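Local coordinates for 3',5'-nucleoside bisphosphate phosphatase (Chromobacterium violaceum, PDB 2YB1), which hydrolyses nucleoside 3',5'-bisphosphates to nucleoside 5'-phosphates and orthophosphate, using three manganese ions per subunit, at residues 73-78 / 189-194. Numbering follows the deposited sequence.
Sequences TVHIVG and IAHPGR. With MN (manganese (II) ion), chain D; PO4 (phosphate ion), chain F.
The imidazoles of His75 and His191 meet rim to rim, planes 69° apart, each turning a nitrogen to one manganese ion. The His191 ring is sandwiched within its own loop, with Ala190 CB over the rim of one face and Arg194 CZ 4.1 Å above the centre of the other; at its edge, in plane, lies His75 ND1, 3.5 Å from His191 NE2. At the His75 edge, also in plane, is phosphate O4. The Arg194 guanidinium has His191 CE1 over the centre of one face and phosphate O1 in plane at its edge, where NH1 donates a hydrogen bond to O1 (2.9 Å, N-H...O angle 170°). Manganese is bound by His75 ND1 at 2.2 Å and His191 NE2 at 2.1 Å; phosphate O3 and O4 chelate the same ion, whose set Glu64 completes. Ala190 N donates a hydrogen bond to His75 O (2.9 Å), beside the antiparallel pairing of Ile76 with Ile189, where Ile76 CD1 packs on Ile189 CG1 (3.9 Å). The metal site of this PHP fold thus joins strand 72-79, the loop after strand 186-189 and, through Glu64, strand 59-69; manganese and guanidinium together would offset the phosphate's negative charge, consistent with phosphate ester hydrolysis.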
loop_
_atom_site.group_PDB
_atom_site.type_symbol
_atom_site.label_atom_id
_atom_site.label_comp_id
_atom_site.label_asym_id
_atom_site.label_seq_id
_atom_site.Cartn_x
_atom_site.Cartn_y
_atom_site.Cartn_z
ATOM N N THR A 73 -6.188 -7.765 -9.449
ATOM C CA THR A 73 -5.251 -6.728 -9.045
ATOM C C THR A 73 -4.765 -7.066 -7.641
ATOM O O THR A 73 -5.572 -7.214 -6.724
ATOM C CB THR A 73 -5.917 -5.339 -9.006
ATOM O OG1 THR A 73 -6.425 -5.021 -10.303
ATOM C CG2 THR A 73 -4.907 -4.285 -8.592
ATOM N N VAL A 74 -3.454 -7.225 -7.479
ATOM C CA VAL A 74 -2.885 -7.437 -6.152
ATOM C C VAL A 74 -1.878 -6.327 -5.849
ATOM O O VAL A 74 -1.403 -5.637 -6.758
ATOM C CB VAL A 74 -2.223 -8.839 -5.985
ATOM C CG1 VAL A 74 -3.260 -9.955 -6.154
ATOM C CG2 VAL A 74 -1.083 -9.013 -6.951
ATOM N N HIS A 75 -1.582 -6.138 -4.569
ATOM C CA HIS A 75 -0.618 -5.120 -4.160
ATOM C C HIS A 75 0.564 -5.754 -3.449
ATOM O O HIS A 75 0.387 -6.538 -2.510
ATOM C CB HIS A 75 -1.295 -4.073 -3.269
ATOM C CG HIS A 75 -2.218 -3.159 -4.013
ATOM N ND1 HIS A 75 -3.104 -2.315 -3.377
ATOM C CD2 HIS A 75 -2.380 -2.942 -5.339
ATOM C CE1 HIS A 75 -3.776 -1.621 -4.280
ATOM N NE2 HIS A 75 -3.349 -1.976 -5.479
ATOM N N ILE A 76 1.769 -5.429 -3.915
ATOM C CA ILE A 76 2.997 -5.968 -3.328
ATOM C C ILE A 76 3.783 -4.832 -2.686
ATOM O O ILE A 76 4.236 -3.915 -3.372
ATOM C CB ILE A 76 3.894 -6.673 -4.398
ATOM C CG1 ILE A 76 3.112 -7.776 -5.122
ATOM C CG2 ILE A 76 5.184 -7.205 -3.764
ATOM C CD1 ILE A 76 2.595 -8.882 -4.191
ATOM N N VAL A 77 3.920 -4.889 -1.366
ATOM C CA VAL A 77 4.712 -3.919 -0.622
ATOM C C VAL A 77 6.206 -4.253 -0.711
ATOM O O VAL A 77 6.584 -5.426 -0.661
ATOM C CB VAL A 77 4.275 -3.905 0.866
ATOM C CG1 VAL A 77 5.375 -3.336 1.762
ATOM C CG2 VAL A 77 2.961 -3.132 1.031
ATOM N N GLY A 78 7.054 -3.253 -0.936
ATOM C CA GLY A 78 8.472 -3.433 -0.654
ATOM C C GLY A 78 8.923 -2.749 0.626
ATOM O O GLY A 78 8.529 -1.596 0.881
ATOM N N ILE A 189 3.301 -9.609 0.155
ATOM C CA ILE A 189 1.938 -9.597 -0.365
ATOM C C ILE A 189 1.076 -8.819 0.623
ATOM O O ILE A 189 0.970 -9.185 1.803
ATOM C CB ILE A 189 1.369 -11.017 -0.504
ATOM C CG1 ILE A 189 2.110 -11.784 -1.610
ATOM C CG2 ILE A 189 -0.134 -10.956 -0.793
ATOM C CD1 ILE A 189 1.797 -13.275 -1.631
ATOM N N ALA A 190 0.459 -7.743 0.141
ATOM C CA ALA A 190 -0.284 -6.851 1.023
ATOM C C ALA A 190 -1.726 -7.329 1.203
ATOM O O ALA A 190 -2.312 -7.902 0.285
ATOM C CB ALA A 190 -0.261 -5.423 0.477
ATOM N N HIS A 191 -2.252 -7.139 2.410
ATOM C CA HIS A 191 -3.665 -7.355 2.718
ATOM C C HIS A 191 -4.327 -8.480 1.911
ATOM O O HIS A 191 -5.303 -8.255 1.194
ATOM C CB HIS A 191 -4.456 -6.037 2.630
ATOM C CG HIS A 191 -4.324 -5.336 1.315
ATOM N ND1 HIS A 191 -4.720 -5.905 0.124
ATOM C CD2 HIS A 191 -3.848 -4.103 1.005
ATOM C CE1 HIS A 191 -4.488 -5.058 -0.864
ATOM N NE2 HIS A 191 -3.961 -3.958 -0.354
ATOM N N PRO A 192 -3.809 -9.710 2.055
ATOM C CA PRO A 192 -4.291 -10.853 1.267
ATOM C C PRO A 192 -5.778 -11.180 1.496
ATOM O O PRO A 192 -6.421 -11.748 0.616
ATOM C CB PRO A 192 -3.375 -12.002 1.721
ATOM C CG PRO A 192 -2.883 -11.592 3.087
ATOM C CD PRO A 192 -2.730 -10.088 2.986
ATOM N N GLY A 193 -6.323 -10.792 2.640
ATOM C CA GLY A 193 -7.722 -11.057 2.940
ATOM C C GLY A 193 -8.704 -10.273 2.089
ATOM O O GLY A 193 -9.900 -10.583 2.070
ATOM N N ARG A 194 -8.205 -9.260 1.383
ATOM C CA ARG A 194 -9.049 -8.439 0.513
ATOM C C ARG A 194 -9.253 -9.064 -0.868
ATOM O O ARG A 194 -10.149 -8.657 -1.600
ATOM C CB ARG A 194 -8.459 -7.033 0.329
ATOM C CG ARG A 194 -8.411 -6.183 1.577
ATOM C CD ARG A 194 -9.097 -4.829 1.350
ATOM N NE ARG A 194 -8.694 -4.158 0.103
ATOM C CZ ARG A 194 -7.962 -3.045 0.039
ATOM N NH1 ARG A 194 -7.533 -2.462 1.156
ATOM N NH2 ARG A 194 -7.660 -2.510 -1.143
HETATM MN MN MN D . -3.224 -2.124 -1.168
HETATM P P PO4 F . -4.634 -0.046 -0.117
HETATM O O1 PO4 F . -5.922 -0.116 0.682
HETATM O O2 PO4 F . -4.142 1.367 -0.137
HETATM O O3 PO4 F . -3.558 -0.901 0.533
HETATM O O4 PO4 F . -4.908 -0.557 -1.510
#